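Cytochrome c-554 (Nitrosomonas europaea, PDB 1FT5) carries electrons through several c-type hemes during ammonia oxidation, accepting them directly from hydroxylamine oxidoreductase. Local coordinates at residues Ala17-Trp22 against Met178-Tyr182; His27-Met31 against Leu83-Gly87; Cys137-Tyr141 against Pro152-Pro158. Numbering follows the deposited sequence.

Interaction 1: Ala17-Trp22 against Met178-Tyr182. With HEM (protoporphyrin IX containing Fe), chain G.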
# COMPACT_ATOMS: atom_id res chain seq x y z
N ALA A 17 3.35 -14.67 4.43
CA ALA A 17 2.33 -15.10 3.45
C ALA A 17 1.85 -13.91 2.63
O ALA A 17 1.73 -13.99 1.41
CB ALA A 17 1.15 -15.74 4.19
N GLN A 18 1.55 -12.81 3.33
CA GLN A 18 1.05 -11.60 2.62
C GLN A 18 2.18 -11.06 1.76
O GLN A 18 1.93 -10.61 0.64
CB GLN A 18 0.62 -10.49 3.61
CG GLN A 18 -0.69 -10.82 4.34
CD GLN A 18 -0.52 -11.75 5.56
OE1 GLN A 18 0.60 -12.16 5.89
NE2 GLN A 18 -1.64 -12.10 6.18
N ALA A 19 3.42 -11.07 2.26
CA ALA A 19 4.53 -10.53 1.44
C ALA A 19 4.77 -11.33 0.15
O ALA A 19 5.06 -10.78 -0.94
CB ALA A 19 5.83 -10.51 2.28
N GLN A 20 4.70 -12.65 0.26
CA GLN A 20 4.88 -13.50 -0.89
C GLN A 20 3.81 -13.24 -1.97
O GLN A 20 4.11 -13.29 -3.15
CB GLN A 20 4.81 -14.96 -0.44
CG GLN A 20 5.51 -15.88 -1.38
CD GLN A 20 4.57 -16.86 -2.05
OE1 GLN A 20 3.39 -16.56 -2.28
NE2 GLN A 20 5.09 -18.05 -2.37
N SER A 21 2.57 -12.97 -1.55
CA SER A 21 1.49 -12.72 -2.49
C SER A 21 1.62 -11.28 -3.03
O SER A 21 1.50 -11.02 -4.25
CB SER A 21 0.15 -12.94 -1.77
OG SER A 21 -0.98 -12.44 -2.48
N TRP A 22 1.94 -10.35 -2.13
CA TRP A 22 2.08 -8.95 -2.57
C TRP A 22 3.17 -8.83 -3.67
O TRP A 22 3.06 -8.01 -4.60
CB TRP A 22 2.46 -8.10 -1.32
CG TRP A 22 2.97 -6.72 -1.68
CD1 TRP A 22 2.20 -5.59 -1.90
CD2 TRP A 22 4.33 -6.36 -1.96
NE1 TRP A 22 3.03 -4.54 -2.32
CE2 TRP A 22 4.32 -4.99 -2.38
CE3 TRP A 22 5.55 -7.05 -1.93
CZ2 TRP A 22 5.52 -4.30 -2.75
CZ3 TRP A 22 6.73 -6.38 -2.30
CH2 TRP A 22 6.69 -5.00 -2.70
N MET A 178 -4.34 -6.41 -4.15
CA MET A 178 -3.93 -6.11 -2.76
C MET A 178 -2.83 -7.18 -2.44
O MET A 178 -1.64 -6.96 -2.54
CB MET A 178 -5.17 -6.26 -1.79
CG MET A 178 -6.43 -5.42 -2.13
SD MET A 178 -6.12 -3.62 -1.92
CE MET A 178 -5.55 -3.28 -3.66
N HIS A 179 -3.33 -8.32 -1.97
CA HIS A 179 -2.55 -9.53 -1.70
C HIS A 179 -3.64 -10.47 -1.16
O HIS A 179 -4.70 -10.04 -0.74
CB HIS A 179 -1.40 -9.40 -0.66
CG HIS A 179 -1.79 -8.77 0.64
ND1 HIS A 179 -2.58 -9.37 1.60
CD2 HIS A 179 -1.52 -7.54 1.12
CE1 HIS A 179 -2.76 -8.47 2.58
NE2 HIS A 179 -2.12 -7.32 2.32
N GLU A 180 -3.38 -11.74 -1.26
CA GLU A 180 -4.31 -12.70 -0.70
C GLU A 180 -4.45 -12.41 0.78
O GLU A 180 -3.48 -11.92 1.43
CB GLU A 180 -3.73 -14.08 -0.90
CG GLU A 180 -4.66 -15.17 -0.43
CD GLU A 180 -6.03 -15.10 -1.10
OE1 GLU A 180 -6.13 -15.57 -2.25
OE2 GLU A 180 -6.98 -14.56 -0.51
N HIS A 181 -5.62 -12.78 1.33
CA HIS A 181 -5.93 -12.58 2.74
C HIS A 181 -5.79 -13.91 3.46
O HIS A 181 -6.23 -14.96 2.97
CB HIS A 181 -7.31 -11.99 2.90
CG HIS A 181 -7.41 -10.62 2.28
ND1 HIS A 181 -6.70 -9.55 2.77
CD2 HIS A 181 -8.07 -10.17 1.18
CE1 HIS A 181 -6.91 -8.49 1.98
NE2 HIS A 181 -7.74 -8.85 1.02
N TYR A 182 -5.04 -13.86 4.54
CA TYR A 182 -4.77 -15.04 5.37
C TYR A 182 -5.41 -14.85 6.74
O TYR A 182 -5.60 -13.75 7.26
CB TYR A 182 -3.25 -15.29 5.47
CG TYR A 182 -2.67 -15.54 4.12
CD1 TYR A 182 -2.16 -14.49 3.37
CD2 TYR A 182 -2.68 -16.83 3.54
CE1 TYR A 182 -1.67 -14.68 2.10
CE2 TYR A 182 -2.19 -17.03 2.26
CZ TYR A 182 -1.69 -15.95 1.54
OH TYR A 182 -1.21 -16.12 0.25
CHA HEM G . -4.69 -6.87 5.26
CHB HEM G . 0.15 -7.38 5.63
CHC HEM G . 0.65 -4.67 1.58
CHD HEM G . -4.10 -3.69 1.66
C1A HEM G . -3.40 -7.26 5.66
C2A HEM G . -3.15 -8.12 6.78
C3A HEM G . -1.81 -8.24 6.90
C4A HEM G . -1.21 -7.48 5.85
CMA HEM G . -1.02 -9.04 7.95
CAA HEM G . -4.23 -8.79 7.70
CBA HEM G . -4.47 -10.30 7.28
CGA HEM G . -4.82 -10.47 5.78
O1A HEM G . -5.79 -9.87 5.36
O2A HEM G . -4.09 -11.18 5.09
C1B HEM G . 0.72 -6.65 4.54
C2B HEM G . 2.13 -6.63 4.26
C3B HEM G . 2.28 -5.91 3.09
C4B HEM G . 0.93 -5.51 2.71
CMB HEM G . 3.20 -7.31 5.11
CAB HEM G . 3.50 -5.55 2.29
CBB HEM G . 4.23 -6.82 1.77
C1C HEM G . -0.62 -4.18 1.30
C2C HEM G . -0.85 -3.24 0.26
C3C HEM G . -2.12 -2.91 0.31
C4C HEM G . -2.75 -3.69 1.34
CMC HEM G . 0.20 -2.69 -0.73
CAC HEM G . -2.84 -1.85 -0.57
CBC HEM G . -2.69 -1.91 -2.07
C1D HEM G . -4.69 -4.51 2.64
C2D HEM G . -6.11 -4.52 2.93
C3D HEM G . -6.27 -5.47 3.92
C4D HEM G . -4.95 -5.97 4.22
CMD HEM G . -7.16 -3.62 2.32
CAD HEM G . -7.54 -5.79 4.70
CBD HEM G . -7.51 -5.16 6.06
CGD HEM G . -8.40 -5.83 7.12
O1D HEM G . -8.35 -5.34 8.26
O2D HEM G . -9.10 -6.78 6.78
NA HEM G . -2.22 -6.88 5.10
NB HEM G . -0.03 -5.94 3.59
NC HEM G . -1.77 -4.46 1.95
ND HEM G . -3.95 -5.41 3.43
FE HEM G . -2.00 -5.70 3.50
O HOH W 1 1.36 -16.14 -0.14

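Interaction 2: His27-Met31 against Leu83-Gly87. With HEM (protoporphyrin IX containing Fe), chain H.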
# COMPACT_ATOMS: atom_id res chain seq x y z
N HIS A 27 1.31 -3.51 -7.86
CA HIS A 27 1.88 -2.53 -6.88
C HIS A 27 3.36 -2.85 -6.61
O HIS A 27 4.24 -1.94 -6.62
CB HIS A 27 1.14 -2.60 -5.52
CG HIS A 27 -0.19 -1.90 -5.52
ND1 HIS A 27 -1.36 -2.46 -5.01
CD2 HIS A 27 -0.55 -0.67 -6.00
CE1 HIS A 27 -2.36 -1.61 -5.19
NE2 HIS A 27 -1.94 -0.50 -5.77
N ALA A 28 3.69 -4.12 -6.43
CA ALA A 28 5.10 -4.41 -6.14
C ALA A 28 6.03 -4.10 -7.29
O ALA A 28 7.24 -3.86 -7.11
CB ALA A 28 5.30 -5.94 -5.77
N LYS A 29 5.46 -4.13 -8.51
CA LYS A 29 6.25 -3.91 -9.73
C LYS A 29 6.09 -2.47 -10.20
O LYS A 29 6.50 -2.13 -11.34
CB LYS A 29 5.75 -4.89 -10.85
CG LYS A 29 5.82 -6.37 -10.41
CD LYS A 29 5.02 -7.28 -11.33
CE LYS A 29 5.08 -8.72 -10.79
NZ LYS A 29 4.49 -9.73 -11.73
N ALA A 30 5.55 -1.58 -9.36
CA ALA A 30 5.30 -0.22 -9.85
C ALA A 30 6.46 0.54 -10.37
O ALA A 30 6.28 1.37 -11.31
CB ALA A 30 4.62 0.61 -8.78
N MET A 31 7.64 0.33 -9.80
CA MET A 31 8.78 1.09 -10.34
C MET A 31 9.20 0.53 -11.69
O MET A 31 9.82 1.23 -12.49
CB MET A 31 9.92 1.04 -9.32
CG MET A 31 11.24 1.71 -9.74
SD MET A 31 11.02 3.50 -10.10
CE MET A 31 10.78 4.16 -8.51
N LEU A 83 11.58 0.56 -0.10
CA LEU A 83 10.50 1.57 -0.23
C LEU A 83 10.18 1.69 -1.73
O LEU A 83 9.39 2.59 -2.09
CB LEU A 83 10.98 2.98 0.27
CG LEU A 83 11.13 3.06 1.80
CD1 LEU A 83 11.94 4.33 2.18
CD2 LEU A 83 9.79 3.12 2.53
N THR A 84 10.75 0.85 -2.59
CA THR A 84 10.53 0.89 -4.03
C THR A 84 9.34 0.06 -4.39
O THR A 84 9.23 -1.08 -3.94
CB THR A 84 11.79 0.40 -4.78
OG1 THR A 84 12.88 1.28 -4.46
CG2 THR A 84 11.57 0.41 -6.25
N GLY A 85 8.42 0.57 -5.24
CA GLY A 85 7.18 -0.18 -5.47
C GLY A 85 6.17 0.29 -4.39
O GLY A 85 6.56 0.86 -3.35
N VAL A 86 4.87 0.05 -4.60
CA VAL A 86 3.84 0.47 -3.65
C VAL A 86 3.74 -0.71 -2.72
O VAL A 86 3.17 -1.74 -3.05
CB VAL A 86 2.51 0.70 -4.39
CG1 VAL A 86 1.45 1.07 -3.43
CG2 VAL A 86 2.69 1.90 -5.37
N GLY A 87 4.30 -0.49 -1.55
CA GLY A 87 4.43 -1.53 -0.53
C GLY A 87 3.50 -1.43 0.64
O GLY A 87 2.51 -0.70 0.68
CHA HEM H . -2.44 -0.47 -9.44
CHB HEM H . -6.06 -0.79 -6.23
CHC HEM H . -3.42 1.97 -3.19
CHD HEM H . -0.52 3.14 -6.94
C1A HEM H . -3.61 -0.86 -8.79
C2A HEM H . -4.58 -1.77 -9.34
C3A HEM H . -5.61 -1.80 -8.46
C4A HEM H . -5.26 -0.96 -7.35
CMA HEM H . -6.96 -2.59 -8.60
CAA HEM H . -4.51 -2.48 -10.61
CBA HEM H . -3.82 -3.81 -10.47
CGA HEM H . -3.63 -4.60 -11.75
O1A HEM H . -4.00 -4.11 -12.87
O2A HEM H . -3.11 -5.71 -11.64
C1B HEM H . -5.67 -0.01 -5.11
C2B HEM H . -6.40 0.07 -3.88
C3B HEM H . -5.59 0.76 -2.97
C4B HEM H . -4.39 1.13 -3.72
CMB HEM H . -7.82 -0.50 -3.65
CAB HEM H . -5.86 1.12 -1.53
CBB HEM H . -6.31 -0.06 -0.69
C1C HEM H . -2.43 2.54 -3.99
C2C HEM H . -1.58 3.55 -3.46
C3C HEM H . -0.81 3.97 -4.54
C4C HEM H . -1.17 3.13 -5.66
CMC HEM H . -1.59 4.07 -2.03
CAC HEM H . 0.24 5.12 -4.63
CBC HEM H . 1.40 5.07 -3.57
C1D HEM H . -0.80 2.20 -7.96
C2D HEM H . -0.04 2.07 -9.13
C3D HEM H . -0.51 1.01 -9.80
C4D HEM H . -1.61 0.53 -9.02
CMD HEM H . 1.14 2.98 -9.55
CAD HEM H . 0.11 0.46 -11.08
CBD HEM H . 1.44 -0.29 -10.94
CGD HEM H . 2.05 -0.56 -12.24
O1D HEM H . 1.52 -1.35 -13.00
O2D HEM H . 3.08 0.05 -12.51
NA HEM H . -4.04 -0.38 -7.58
NB HEM H . -4.42 0.65 -5.06
NC HEM H . -2.18 2.26 -5.33
ND HEM H . -1.78 1.27 -7.90
FE HEM H . -3.10 0.92 -6.46
O HOH W 2 9.06 -3.60 -5.01

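Interaction 3: Cys137-Tyr141 against Pro152-Pro158. With HEM (protoporphyrin IX containing Fe), chain F.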
# COMPACT_ATOMS: atom_id res chain seq x y z
N CYS A 137 -3.39 8.27 -4.79
CA CYS A 137 -2.67 7.82 -5.97
C CYS A 137 -3.67 7.63 -7.15
O CYS A 137 -3.44 8.13 -8.26
CB CYS A 137 -1.97 6.51 -5.76
SG CYS A 137 -0.70 6.71 -4.49
N HIS A 138 -4.79 6.94 -6.89
CA HIS A 138 -5.68 6.56 -7.97
C HIS A 138 -6.67 7.62 -8.45
O HIS A 138 -7.12 7.53 -9.60
CB HIS A 138 -6.47 5.33 -7.52
CG HIS A 138 -5.68 4.07 -7.57
ND1 HIS A 138 -5.70 3.27 -8.68
CD2 HIS A 138 -4.81 3.50 -6.68
CE1 HIS A 138 -4.84 2.25 -8.47
NE2 HIS A 138 -4.30 2.35 -7.28
N LEU A 139 -6.96 8.59 -7.62
CA LEU A 139 -7.96 9.61 -7.99
C LEU A 139 -7.33 10.98 -7.98
O LEU A 139 -8.03 12.01 -7.87
CB LEU A 139 -9.13 9.56 -6.98
CG LEU A 139 -10.00 8.32 -7.12
CD1 LEU A 139 -11.13 8.35 -5.98
CD2 LEU A 139 -10.66 8.27 -8.47
N ASN A 140 -6.00 11.02 -8.18
CA ASN A 140 -5.29 12.29 -8.13
C ASN A 140 -5.11 12.80 -9.54
O ASN A 140 -4.06 12.59 -10.16
CB ASN A 140 -3.93 12.15 -7.46
CG ASN A 140 -3.33 13.48 -7.14
OD1 ASN A 140 -3.95 14.26 -6.42
ND2 ASN A 140 -2.13 13.77 -7.64
N TYR A 141 -6.19 13.42 -10.05
CA TYR A 141 -6.15 14.01 -11.39
C TYR A 141 -7.03 15.22 -11.41
O TYR A 141 -7.86 15.41 -10.53
CB TYR A 141 -6.55 13.04 -12.52
CG TYR A 141 -7.83 12.30 -12.34
CD1 TYR A 141 -9.04 12.85 -12.75
CD2 TYR A 141 -7.82 11.03 -11.79
CE1 TYR A 141 -10.22 12.10 -12.59
CE2 TYR A 141 -8.94 10.32 -11.63
CZ TYR A 141 -10.12 10.82 -12.01
OH TYR A 141 -11.21 9.98 -11.84
N PRO A 152 1.76 16.55 -8.80
CA PRO A 152 1.63 15.91 -10.12
C PRO A 152 0.49 14.91 -10.16
O PRO A 152 0.23 14.18 -9.21
CB PRO A 152 2.99 15.24 -10.38
CG PRO A 152 3.59 15.08 -9.02
CD PRO A 152 2.96 16.08 -8.05
N TYR A 153 -0.24 14.90 -11.28
CA TYR A 153 -1.38 14.01 -11.48
C TYR A 153 -1.03 12.71 -12.13
O TYR A 153 0.00 12.61 -12.84
CB TYR A 153 -2.41 14.72 -12.42
CG TYR A 153 -2.94 15.98 -11.84
CD1 TYR A 153 -2.86 17.18 -12.59
CD2 TYR A 153 -3.52 16.02 -10.60
CE1 TYR A 153 -3.38 18.37 -12.07
CE2 TYR A 153 -4.05 17.23 -10.06
CZ TYR A 153 -3.97 18.38 -10.82
OH TYR A 153 -4.56 19.55 -10.34
N THR A 154 -1.88 11.70 -11.92
CA THR A 154 -1.65 10.45 -12.60
C THR A 154 -1.99 10.65 -14.09
O THR A 154 -3.01 11.32 -14.43
CB THR A 154 -2.55 9.29 -12.06
OG1 THR A 154 -2.34 8.17 -12.92
CG2 THR A 154 -4.09 9.69 -12.00
N PRO A 155 -1.11 10.18 -14.98
CA PRO A 155 -1.43 10.32 -16.41
C PRO A 155 -2.53 9.34 -16.83
O PRO A 155 -3.02 9.44 -17.96
CB PRO A 155 -0.12 9.92 -17.12
CG PRO A 155 1.00 9.99 -16.08
CD PRO A 155 0.27 9.65 -14.75
N PHE A 156 -2.83 8.35 -15.97
CA PHE A 156 -3.77 7.27 -16.34
C PHE A 156 -5.12 7.50 -15.75
O PHE A 156 -5.47 7.01 -14.67
CB PHE A 156 -3.13 5.87 -15.92
CG PHE A 156 -1.85 5.64 -16.66
CD1 PHE A 156 -0.62 6.06 -16.10
CD2 PHE A 156 -1.87 5.15 -17.95
CE1 PHE A 156 0.54 6.00 -16.81
CE2 PHE A 156 -0.63 5.07 -18.69
CZ PHE A 156 0.57 5.51 -18.07
N THR A 157 -5.92 8.22 -16.53
CA THR A 157 -7.23 8.66 -16.05
C THR A 157 -8.36 8.10 -16.90
O THR A 157 -8.11 7.52 -17.95
CB THR A 157 -7.35 10.16 -16.20
OG1 THR A 157 -7.30 10.40 -17.61
CG2 THR A 157 -6.18 10.91 -15.60
N PRO A 158 -9.59 8.22 -16.40
CA PRO A 158 -10.75 7.71 -17.19
C PRO A 158 -10.80 8.30 -18.58
O PRO A 158 -11.29 7.64 -19.51
CB PRO A 158 -11.97 8.06 -16.33
CG PRO A 158 -11.40 8.01 -14.93
CD PRO A 158 -10.01 8.66 -15.07
CHA HEM F . -0.12 3.22 -13.57
CHB HEM F . 3.66 5.44 -15.61
CHC HEM F . 2.95 9.29 -12.67
CHD HEM F . -0.60 6.81 -10.38
C1A HEM F . 1.01 3.47 -14.39
C2A HEM F . 1.41 2.65 -15.47
C3A HEM F . 2.51 3.27 -16.05
C4A HEM F . 2.71 4.47 -15.26
CMA HEM F . 3.33 2.86 -17.29
CAA HEM F . 0.72 1.39 -15.90
CBA HEM F . -0.49 1.66 -16.79
CGA HEM F . -1.07 0.37 -17.38
O1A HEM F . -0.48 -0.72 -17.19
O2A HEM F . -2.15 0.46 -17.99
C1B HEM F . 3.79 6.69 -14.98
C2B HEM F . 4.67 7.76 -15.42
C3B HEM F . 4.42 8.83 -14.65
C4B HEM F . 3.43 8.45 -13.68
CMB HEM F . 5.71 7.66 -16.50
CAB HEM F . 5.06 10.23 -14.70
CBB HEM F . 4.92 10.89 -16.09
C1C HEM F . 1.95 8.91 -11.73
C2C HEM F . 1.48 9.76 -10.66
C3C HEM F . 0.51 9.05 -9.98
C4C HEM F . 0.39 7.79 -10.69
CMC HEM F . 2.00 11.15 -10.30
CAC HEM F . -0.26 9.39 -8.74
CBC HEM F . -0.76 10.82 -8.53
C1D HEM F . -0.79 5.62 -11.08
C2D HEM F . -1.86 4.73 -10.83
C3D HEM F . -1.75 3.71 -11.75
C4D HEM F . -0.58 4.01 -12.54
CMD HEM F . -2.93 4.92 -9.74
CAD HEM F . -2.70 2.54 -11.90
CBD HEM F . -3.81 2.73 -12.95
CGD HEM F . -4.73 1.53 -13.01
O1D HEM F . -4.32 0.51 -13.55
O2D HEM F . -5.84 1.64 -12.55
NA HEM F . 1.85 4.58 -14.20
NB HEM F . 3.02 7.11 -13.90
NC HEM F . 1.32 7.67 -11.70
ND HEM F . 0.01 5.20 -12.09
FE HEM F . 1.74 6.02 -12.77
O HOH W 3 -6.16 6.01 -11.74

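Interaction 1: Ala17-Trp22 against Met178-Tyr182
Ala-17, Gln-18, Ser-21 and Trp-22 of helix 16-22 meet the loop that supplies His-179, an axial ligand of the heme iron. Ser-21, in the t rotamer, directs OG at the backbone of Glu-180, whose N donates a nearly linear hydrogen bond of 2.8 Å to that OG. Gln-18 CB lies over the face of the His-179 ring, 4.0 Å from its centroid in a CH-pi contact; from there chi1 m and chi2 p carry NE2 to 2.8 Å from heme O2A, a hydrogen bond. Tyr-182, also m, turns a ring face to Ala-17, whose CB sits 3.6 Å from the ring centroid. One water joins the Tyr-182 hydroxyl, which also bonds Lys-208, to Ala-17 O. The p rotamer of His-179 carries NE2 to the iron at 2.0 Å, opposite His-92, while its ND1 donates to Glu-180 O at 2.7 Å. Tyr-182 N reaches the same propionate oxygen, O2A, at 2.9 Å, and His-181 ND1 bonds its other oxygen, O1A, at 2.8 Å. Helix and loop thus supply a side-chain amide, an imidazole and a backbone NH to one propionate, and the ND1 bond of His-179 helps to set the orientation of the imidazole that binds iron.

Interaction 2: His27-Met31 against Leu83-Gly87
This contact belongs to a bis-histidine heme site: the loop 27-31 provides His-27, whose NE2 binds the iron at 2.0 Å while His-138 fills the other axial position. Behind this ligand runs the loop 83-87, which leads into helix 88-92. Val-86 N donates a hydrogen bond of 2.9 Å to His-27 O, so the backbone of the ligand itself is tied to the second loop. The same carbonyl also accepts from Ala-30 N at 3.1 Å. Val-86 points toward the ligand loop, with CG1 3.7 Å from His-27 CD2 and CG2 4.1 Å from Ala-30 CB; its CG2 also comes within 3.8 Å of heme CHD. Gly-85 passes close to the turn, its CA 3.6 Å from His-27 O, and a CB there would clash with Ala-28 O. At the far end Met-31 CB packs on Thr-84 CG2 at 3.5 Å, and a water donates to both Ala-28 O, at 2.8 Å, and Thr-84 O, at 2.7 Å. The two backbones are thus linked by one direct hydrogen bond and one water bridge, while the surface that the contact presents to the porphyrin edge at Val-86 is apolar.

Interaction 3: Cys137-Tyr141 against Pro152-Pro158
The ring of Tyr-141 lies with one face over Thr-157 CB and its edge toward the methyl of Thr-154, with Tyr-141 CD2 4.0 Å from Thr-154 CG2. Tyr-141 takes the p rotamer, and its far end reaches Pro-158, where Tyr-141 CZ and Pro-158 CD are 3.7 Å apart. Tyr-153 approaches the backbone instead: its ring lies against the main chain of Tyr-141, with Tyr-153 CD2 3.4 Å from Tyr-141 CA. Between these aromatic groups a single backbone hydrogen bond, Thr-154 N to Asn-140 O at 2.9 Å, joins the segments, and Tyr-153 CA adds a CA-H...O contact of 3.3 Å to the same Asn-140 O. Asn-140 is the centre of an inverse gamma turn; its side chain folds back so that ND2 hydrogen-bonds Lys-150 O and lies 2.9 Å from Pro-152 O. An ST turn, in which Phe-156 N donates to Thr-154 OG1 at 3.1 Å, bends the second segment across a heme. There Phe-156 CE1 comes within 3.1 Å of heme C4A and Thr-154 OG1 within 3.4 Å of heme CHD. The turn lines part of this heme's pocket; the heme is probably the one that His-64 ligates. Cys-137 and His-138 meanwhile end the CXXCH motif of a second heme, bonding it covalently and as axial ligand. The contact therefore bridges two heme sites, joining the C-terminal end of helix 131-138 and the turn that follows it to the loop that runs on toward helix 168-171.

How the interactions relate
Interactions 1 and 2 are buried and adjoin each other: Trp-22 NE1 probably hydrogen-bonds Val-86 O at 2.9 Å, and Met-178 CE packs on His-27 CE1 at 3.9 Å. Interaction 3 is only partly buried and lies across the chain's centre from interaction 1, yet it shares a heme iron with interaction 2, where His-27 NE2 and His-138 NE2 stand 4.0 Å apart. Along the sequence, the loop closed by interaction 1 encloses the other two. Interaction 1 combines iron ligation with hydrogen bonds to a heme propionate; interactions 2 and 3 each have one direct backbone hydrogen bond, set among small apolar groups in 2 and among tyrosine, threonine and proline side chains in 3.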